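Local atomic coordinates of glucosidase (Croceicoccus marinus, PDB entry 5Z3K), a protein that probably hydrolyses O-glycosidic bonds as a beta-glucosidase of glycoside hydrolase family 39. Residues Y290-E295 / T344-I349; G362-A365 / I370-L373; A178-V183 / S218-F223. All coordinates share one frame; numbering follows the deposited sequence.

Interaction 1: Y290-E295 / T344-I349; sequences YMQDSE and TERLAI
D293 and R346 form a two-pronged salt bridge that ties the (beta/alpha)8 barrel to the beta sheet beside it. D293 lies in the turn following helix 277-291, one of the barrel's outer helices, whereas R346 projects from strand 345-350. The backbones stay well apart, with CA of Q292 and CA of R346 10.5 Å from each other, and this is why a long side chain suits the place: with CG anti to the backbone N (chi1 -175°) and the chain straight from CG to NE, arginine spans the distance. It meets the carboxylate end-on. R346 NH1 donates to D293 OD1 over 2.7 Å, nearly straight at 171°, while R346 NH2 reaches the syn lone pair of D293 OD2 at 2.8 Å. The two flat groups are twisted by only 23°, so both N-H bonds find an oxygen at once.

The packed side of the contact belongs to buried Q292. Its CG sits over one guanidinium face, toward the rim, 3.7 Å from R346 NH1, and M20 also touches this glutamine. R346 itself leans on I17 and L360. D293, by contrast, is on the exposed side, where solvent probably weakens the attraction of the charges, although its side chain also touches R240 of helix 238-252. A leucine in place of R346 would probably leave the D293 carboxylate without the two guanidinium bonds that hold it, and the turn after the helix less firmly tied to the sheet.

A water completes the link between the two regions. Q292 OE1, which also accepts a hydrogen bond from the backbone N of R21, accepts another from this water at 2.6 Å, and the water in turn accepts from R346 NH1 at 3.2 Å.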
loop_
_atom_site.group_PDB
_atom_site.type_symbol
_atom_site.label_atom_id
_atom_site.label_comp_id
_atom_site.label_asym_id
_atom_site.label_seq_id
_atom_site.Cartn_x
_atom_site.Cartn_y
_atom_site.Cartn_z
ATOM N N TYR A 290 -11.946 -3.773 -4.093
ATOM C CA TYR A 290 -12.867 -2.647 -3.974
ATOM C C TYR A 290 -12.166 -1.319 -4.238
ATOM O O TYR A 290 -12.777 -0.413 -4.812
ATOM C CB TYR A 290 -13.535 -2.630 -2.593
ATOM C CG TYR A 290 -14.557 -3.734 -2.415
ATOM C CD1 TYR A 290 -15.416 -4.087 -3.448
ATOM C CD2 TYR A 290 -14.642 -4.443 -1.217
ATOM C CE1 TYR A 290 -16.341 -5.114 -3.296
ATOM C CE2 TYR A 290 -15.563 -5.479 -1.055
ATOM C CZ TYR A 290 -16.413 -5.798 -2.098
ATOM O OH TYR A 290 -17.324 -6.816 -1.941
HETATM N N MSE A 291 -10.896 -1.174 -3.858
HETATM C CA MSE A 291 -10.257 0.127 -4.027
HETATM C C MSE A 291 -9.765 0.318 -5.459
HETATM O O MSE A 291 -9.368 1.414 -5.832
HETATM C CB MSE A 291 -9.102 0.309 -3.033
HETATM C CG MSE A 291 -7.851 -0.466 -3.392
HETATM SE SE MSE A 291 -6.380 0.035 -2.214
HETATM C CE MSE A 291 -6.969 -0.806 -0.559
ATOM N N GLN A 292 -9.789 -0.746 -6.271
ATOM C CA GLN A 292 -9.447 -0.585 -7.682
ATOM C C GLN A 292 -10.402 0.382 -8.372
ATOM O O GLN A 292 -10.022 1.052 -9.339
ATOM C CB GLN A 292 -9.445 -1.948 -8.382
ATOM C CG GLN A 292 -9.176 -1.920 -9.896
ATOM C CD GLN A 292 -7.727 -1.629 -10.285
ATOM O OE1 GLN A 292 -7.445 -1.313 -11.444
ATOM N NE2 GLN A 292 -6.803 -1.742 -9.327
ATOM N N ASP A 293 -11.634 0.473 -7.877
ATOM C CA ASP A 293 -12.639 1.427 -8.337
ATOM C C ASP A 293 -12.835 2.462 -7.225
ATOM O O ASP A 293 -13.736 2.351 -6.393
ATOM C CB ASP A 293 -13.940 0.701 -8.668
ATOM C CG ASP A 293 -13.772 -0.305 -9.778
ATOM O OD1 ASP A 293 -13.182 0.079 -10.811
ATOM O OD2 ASP A 293 -14.212 -1.472 -9.611
ATOM N N SER A 294 -11.964 3.464 -7.191
ATOM C CA SER A 294 -11.986 4.403 -6.067
ATOM C C SER A 294 -11.153 5.621 -6.430
ATOM O O SER A 294 -10.500 5.664 -7.474
ATOM C CB SER A 294 -11.441 3.761 -4.791
ATOM O OG SER A 294 -10.020 3.749 -4.825
ATOM N N GLU A 295 -11.156 6.607 -5.533
ATOM C CA GLU A 295 -10.310 7.777 -5.702
ATOM C C GLU A 295 -8.865 7.532 -5.277
ATOM O O GLU A 295 -8.048 8.450 -5.388
ATOM C CB GLU A 295 -10.897 8.963 -4.926
ATOM C CG GLU A 295 -12.323 9.321 -5.374
ATOM C CD GLU A 295 -12.400 9.737 -6.834
ATOM O OE1 GLU A 295 -11.407 10.279 -7.359
ATOM O OE2 GLU A 295 -13.468 9.549 -7.451
ATOM N N THR A 344 -2.495 -5.732 -17.402
ATOM C CA THR A 344 -2.609 -4.381 -17.924
ATOM C C THR A 344 -3.983 -4.061 -18.454
ATOM O O THR A 344 -4.406 -2.909 -18.375
ATOM C CB THR A 344 -1.586 -4.135 -19.032
ATOM O OG1 THR A 344 -1.737 -5.132 -20.039
ATOM C CG2 THR A 344 -0.170 -4.199 -18.456
ATOM N N GLU A 345 -4.680 -5.045 -18.992
ATOM C CA GLU A 345 -6.005 -4.831 -19.553
ATOM C C GLU A 345 -7.015 -5.448 -18.596
ATOM O O GLU A 345 -7.039 -6.665 -18.409
ATOM C CB GLU A 345 -6.079 -5.420 -20.957
ATOM C CG GLU A 345 -5.158 -4.660 -21.916
ATOM C CD GLU A 345 -5.203 -5.168 -23.343
ATOM O OE1 GLU A 345 -4.685 -4.458 -24.231
ATOM O OE2 GLU A 345 -5.744 -6.270 -23.579
ATOM N N ARG A 346 -7.824 -4.602 -17.963
ATOM C CA ARG A 346 -8.862 -5.114 -17.087
ATOM C C ARG A 346 -9.984 -5.706 -17.927
ATOM O O ARG A 346 -10.344 -5.164 -18.973
ATOM C CB ARG A 346 -9.405 -4.001 -16.190
ATOM C CG ARG A 346 -10.415 -4.481 -15.163
ATOM C CD ARG A 346 -10.598 -3.425 -14.103
ATOM N NE ARG A 346 -11.672 -3.740 -13.171
ATOM C CZ ARG A 346 -12.256 -2.833 -12.406
ATOM N NH1 ARG A 346 -11.869 -1.562 -12.473
ATOM N NH2 ARG A 346 -13.226 -3.189 -11.578
ATOM N N LEU A 347 -10.517 -6.834 -17.467
ATOM C CA LEU A 347 -11.584 -7.556 -18.142
ATOM C C LEU A 347 -12.864 -7.430 -17.336
ATOM O O LEU A 347 -12.824 -7.267 -16.118
ATOM C CB LEU A 347 -11.218 -9.040 -18.305
ATOM C CG LEU A 347 -10.013 -9.317 -19.205
ATOM C CD1 LEU A 347 -9.609 -10.797 -19.143
ATOM C CD2 LEU A 347 -10.278 -8.878 -20.641
ATOM N N ALA A 348 -14.005 -7.515 -18.022
ATOM C CA ALA A 348 -15.290 -7.445 -17.335
ATOM C C ALA A 348 -15.571 -8.746 -16.597
ATOM O O ALA A 348 -15.554 -9.821 -17.203
ATOM C CB ALA A 348 -16.416 -7.175 -18.336
ATOM N N ILE A 349 -15.848 -8.654 -15.294
ATOM C CA ILE A 349 -16.378 -9.779 -14.526
ATOM C C ILE A 349 -17.673 -9.331 -13.855
ATOM O O ILE A 349 -17.733 -8.264 -13.224
ATOM C CB ILE A 349 -15.374 -10.343 -13.493
ATOM C CG1 ILE A 349 -15.985 -11.542 -12.750
ATOM C CG2 ILE A 349 -14.886 -9.259 -12.518
ATOM C CD1 ILE A 349 -14.943 -12.459 -12.093
HETATM O O HOH W 1 -9.040 -0.505 -13.376
#

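Interaction 2: G362-A365 / I370-L373; sequences GRTA and IRIL
G362 and R371 face each other as an antiparallel hydrogen-bonded pair in the beta hairpin of strands 357-363 and 369-376. Two backbone bonds close the pair: R371 N gives a nearly straight one to G362 O at 2.8 Å (176°), and G362 N returns one to R371 O at 3.0 Å. G362 O also receives a weaker CA-H...O contact from I370 CA, at 3.5 Å. Glycine fits here because G362 is buried and adds no side chain beside R371 on that face.

Apolar contact takes over at R363 and I370, the adjoining non-hydrogen-bonded pair. I370 places CG1 beside its backbone N, and its terminal CD1 comes to 3.6 Å from R363 CB. Isoleucine, beta-branched and apolar, suits this strand position, for it also packs on L347.

Among the polar side chains, T364 CG2 lies over one face of the R371 guanidinium, a loose approach of 4.2 Å to NH1, with the two side chains at about a right angle. The charge of R371 is met elsewhere, by E479 and the carbonyl of Q339. T364 OG1 bonds to D366 in the connecting turn, while R363 turns its own guanidinium to E345.

Within the sheet, strand 345-350 flanks the hairpin beyond strand 357-363, and strand 474-482 flanks it beyond 369-376. Helix 329-341 packs on the face carrying R371 and L373, touching L373 through L336, V337 and T340.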
loop_
_atom_site.group_PDB
_atom_site.type_symbol
_atom_site.label_atom_id
_atom_site.label_comp_id
_atom_site.label_asym_id
_atom_site.label_seq_id
_atom_site.Cartn_x
_atom_site.Cartn_y
_atom_site.Cartn_z
ATOM N N GLY A 362 -8.401 -9.640 -15.288
ATOM C CA GLY A 362 -7.518 -8.882 -16.157
ATOM C C GLY A 362 -6.680 -9.811 -17.009
ATOM O O GLY A 362 -6.622 -11.022 -16.780
ATOM N N ARG A 363 -6.038 -9.241 -18.025
ATOM C CA ARG A 363 -5.151 -10.041 -18.869
ATOM C C ARG A 363 -3.840 -9.302 -19.104
ATOM O O ARG A 363 -3.781 -8.071 -19.052
ATOM C CB ARG A 363 -5.809 -10.412 -20.210
ATOM C CG ARG A 363 -6.158 -9.258 -21.103
ATOM C CD ARG A 363 -6.717 -9.759 -22.430
ATOM N NE ARG A 363 -6.772 -8.680 -23.409
ATOM C CZ ARG A 363 -7.516 -8.693 -24.506
ATOM N NH1 ARG A 363 -8.293 -9.737 -24.770
ATOM N NH2 ARG A 363 -7.484 -7.655 -25.335
ATOM N N THR A 364 -2.769 -10.068 -19.331
ATOM C CA THR A 364 -1.449 -9.479 -19.517
ATOM C C THR A 364 -1.325 -8.800 -20.879
ATOM O O THR A 364 -2.096 -9.058 -21.809
ATOM C CB THR A 364 -0.360 -10.547 -19.401
ATOM O OG1 THR A 364 -0.687 -11.620 -20.289
ATOM C CG2 THR A 364 -0.267 -11.075 -17.984
ATOM N N ALA A 365 -0.293 -7.955 -21.006
ATOM C CA ALA A 365 -0.136 -7.163 -22.225
ATOM C C ALA A 365 0.013 -8.051 -23.458
ATOM O O ALA A 365 -0.528 -7.734 -24.524
ATOM C CB ALA A 365 1.057 -6.217 -22.093
ATOM N N ILE A 370 -4.813 -14.828 -18.686
ATOM C CA ILE A 370 -5.979 -14.234 -18.019
ATOM C C ILE A 370 -5.890 -14.549 -16.529
ATOM O O ILE A 370 -5.627 -15.700 -16.157
ATOM C CB ILE A 370 -7.294 -14.802 -18.588
ATOM C CG1 ILE A 370 -7.261 -14.920 -20.125
ATOM C CG2 ILE A 370 -8.510 -14.060 -18.016
ATOM C CD1 ILE A 370 -7.180 -13.630 -20.851
ATOM N N ARG A 371 -6.145 -13.552 -15.670
ATOM C CA ARG A 371 -6.160 -13.758 -14.220
ATOM C C ARG A 371 -7.505 -13.337 -13.645
ATOM O O ARG A 371 -7.958 -12.214 -13.887
ATOM C CB ARG A 371 -5.043 -12.978 -13.530
ATOM C CG ARG A 371 -3.672 -13.515 -13.872
ATOM C CD ARG A 371 -2.537 -12.853 -13.083
ATOM N NE ARG A 371 -1.301 -13.540 -13.439
ATOM C CZ ARG A 371 -0.172 -12.947 -13.808
ATOM N NH1 ARG A 371 -0.079 -11.620 -13.852
ATOM N NH2 ARG A 371 0.876 -13.700 -14.123
ATOM N N ILE A 372 -8.125 -14.223 -12.868
ATOM C CA ILE A 372 -9.415 -13.942 -12.236
ATOM C C ILE A 372 -9.254 -14.161 -10.740
ATOM O O ILE A 372 -9.003 -15.289 -10.290
ATOM C CB ILE A 372 -10.558 -14.805 -12.797
ATOM C CG1 ILE A 372 -10.733 -14.585 -14.306
ATOM C CG2 ILE A 372 -11.848 -14.472 -12.052
ATOM C CD1 ILE A 372 -10.344 -15.813 -15.159
ATOM N N LEU A 373 -9.380 -13.083 -9.977
ATOM C CA LEU A 373 -9.157 -13.081 -8.539
ATOM C C LEU A 373 -10.503 -13.009 -7.836
ATOM O O LEU A 373 -11.339 -12.180 -8.199
ATOM C CB LEU A 373 -8.293 -11.883 -8.145
ATOM C CG LEU A 373 -8.021 -11.739 -6.653
ATOM C CD1 LEU A 373 -7.027 -12.834 -6.198
ATOM C CD2 LEU A 373 -7.461 -10.376 -6.359
#

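Interaction 3: A178-V183 / S218-F223; sequences AAARAV and SVPLDF
In the (beta/alpha)8 barrel, A180 of outer helix 169-186 packs against V219 and P220, in the loop that leads from helix 208-216 into barrel strand 223-229. That loop starts with a Schellman motif. S218, with its positive phi of 52°, is the C-prime residue, and V219 N turns back to bond V214 O. V219 then lies against V214, the hydrophobic contact that usually accompanies a Schellman motif, and also against Y176 and A177 of the helix carrying A180.

The contact is wholly apolar, with no hydrogen bond between the two segments. Alanine suits its position because a single methyl lets the chains come close: CA of A180 and CA of P220 are 6.4 Å apart. Proline suits the loop, since its ring restricts the backbone and it has no N-H in need of a partner. Its carbonyl is bonded instead by the hydroxyl of Y176. V192 of barrel strand 191-197 touches both A180 and P220 and extends this buried patch inward, and D222 just beyond pairs with K184 and the backbone N of V192.

V219 holds CG1 anti to its own backbone N (chi1 -178°), which directs that methyl at the helix. The methyl of A180 settles in the notch between two carbons: A180 CB is 3.9 Å from V219 CG1 and 4.1 Å from P220 CD.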
loop_
_atom_site.group_PDB
_atom_site.type_symbol
_atom_site.label_atom_id
_atom_site.label_comp_id
_atom_site.label_asym_id
_atom_site.label_seq_id
_atom_site.Cartn_x
_atom_site.Cartn_y
_atom_site.Cartn_z
ATOM N N ALA A 178 10.365 23.531 2.321
ATOM C CA ALA A 178 11.787 23.334 2.068
ATOM C C ALA A 178 12.034 22.036 1.310
ATOM O O ALA A 178 12.812 22.003 0.347
ATOM C CB ALA A 178 12.567 23.344 3.384
ATOM N N ALA A 179 11.373 20.955 1.731
ATOM C CA ALA A 179 11.532 19.676 1.045
ATOM C C ALA A 179 11.010 19.744 -0.385
ATOM O O ALA A 179 11.658 19.246 -1.312
ATOM C CB ALA A 179 10.822 18.576 1.831
ATOM N N ALA A 180 9.841 20.359 -0.585
ATOM C CA ALA A 180 9.279 20.469 -1.927
ATOM C C ALA A 180 10.181 21.290 -2.843
ATOM O O ALA A 180 10.413 20.918 -4.003
ATOM C CB ALA A 180 7.877 21.080 -1.859
ATOM N N ARG A 181 10.678 22.430 -2.347
ATOM C CA ARG A 181 11.645 23.215 -3.110
ATOM C C ARG A 181 12.860 22.379 -3.498
ATOM O O ARG A 181 13.327 22.443 -4.641
ATOM C CB ARG A 181 12.090 24.438 -2.302
ATOM C CG ARG A 181 11.137 25.624 -2.403
ATOM C CD ARG A 181 11.789 26.914 -1.911
ATOM N NE ARG A 181 12.379 26.744 -0.587
ATOM C CZ ARG A 181 11.716 26.921 0.551
ATOM N NH1 ARG A 181 10.439 27.290 0.530
ATOM N NH2 ARG A 181 12.328 26.737 1.710
ATOM N N ALA A 182 13.398 21.603 -2.554
ATOM C CA ALA A 182 14.602 20.829 -2.845
ATOM C C ALA A 182 14.328 19.739 -3.877
ATOM O O ALA A 182 15.117 19.543 -4.808
ATOM C CB ALA A 182 15.167 20.222 -1.560
ATOM N N VAL A 183 13.210 19.024 -3.737
ATOM C CA VAL A 183 12.888 17.962 -4.689
ATOM C C VAL A 183 12.719 18.542 -6.090
ATOM O O VAL A 183 13.266 18.022 -7.071
ATOM C CB VAL A 183 11.624 17.210 -4.235
ATOM C CG1 VAL A 183 11.031 16.404 -5.386
ATOM C CG2 VAL A 183 11.928 16.322 -3.031
ATOM N N SER A 218 1.551 28.718 -2.530
ATOM C CA SER A 218 1.858 28.168 -3.853
ATOM C C SER A 218 2.983 27.129 -3.794
ATOM O O SER A 218 3.946 27.171 -4.564
ATOM C CB SER A 218 2.200 29.289 -4.834
ATOM O OG SER A 218 1.142 30.230 -4.889
ATOM N N VAL A 219 2.854 26.189 -2.862
ATOM C CA VAL A 219 3.826 25.108 -2.680
ATOM C C VAL A 219 3.377 23.897 -3.495
ATOM O O VAL A 219 2.184 23.561 -3.483
ATOM C CB VAL A 219 3.983 24.758 -1.189
ATOM C CG1 VAL A 219 5.039 23.660 -0.988
ATOM C CG2 VAL A 219 4.343 26.014 -0.377
ATOM N N PRO A 220 4.272 23.225 -4.224
ATOM C CA PRO A 220 3.851 22.038 -4.987
ATOM C C PRO A 220 3.290 20.963 -4.072
ATOM O O PRO A 220 3.801 20.729 -2.977
ATOM C CB PRO A 220 5.141 21.568 -5.667
ATOM C CG PRO A 220 6.069 22.732 -5.615
ATOM C CD PRO A 220 5.705 23.513 -4.391
ATOM N N LEU A 221 2.230 20.297 -4.539
ATOM C CA LEU A 221 1.601 19.179 -3.826
ATOM C C LEU A 221 1.131 18.207 -4.905
ATOM O O LEU A 221 -0.005 18.290 -5.381
ATOM C CB LEU A 221 0.452 19.634 -2.933
ATOM C CG LEU A 221 -0.253 18.575 -2.078
ATOM C CD1 LEU A 221 0.545 18.243 -0.808
ATOM C CD2 LEU A 221 -1.685 19.005 -1.733
ATOM N N ASP A 222 2.028 17.310 -5.310
ATOM C CA ASP A 222 1.687 16.343 -6.351
ATOM C C ASP A 222 0.755 15.257 -5.826
ATOM O O ASP A 222 -0.046 14.700 -6.591
ATOM C CB ASP A 222 2.972 15.750 -6.929
ATOM C CG ASP A 222 3.848 16.805 -7.589
ATOM O OD1 ASP A 222 3.345 17.524 -8.470
ATOM O OD2 ASP A 222 5.032 16.936 -7.227
ATOM N N PHE A 223 0.820 14.953 -4.532
ATOM C CA PHE A 223 -0.085 13.978 -3.949
ATOM C C PHE A 223 -0.369 14.356 -2.506
ATOM O O PHE A 223 0.475 14.933 -1.821
ATOM C CB PHE A 223 0.470 12.541 -4.030
ATOM C CG PHE A 223 1.790 12.346 -3.329
ATOM C CD1 PHE A 223 1.841 12.036 -1.972
ATOM C CD2 PHE A 223 2.975 12.439 -4.030
ATOM C CE1 PHE A 223 3.071 11.832 -1.325
ATOM C CE2 PHE A 223 4.206 12.243 -3.393
ATOM C CZ PHE A 223 4.250 11.941 -2.037
#

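Overall arrangement
Interactions 1 and 2 are direct neighbours, their centres about 11 Å apart, on adjacent strands of one sheet. A salt bridge from E345 OE2 to R363 NE (2.6 Å) joins them, at a classic beta bulge where T344 and E345 both face R363, and L347 CD1 packs on I370 CG2 at 3.6 Å. Interaction 3 lies on the barrel, its centre about 31 Å from that of interaction 1 and 37 Å from that of interaction 2. Interactions 1 and 3 both involve loops leading into barrel strands. Because active sites of such barrels lie at the strands' C-terminal ends, these two contacts probably belong to the opposite, structural end.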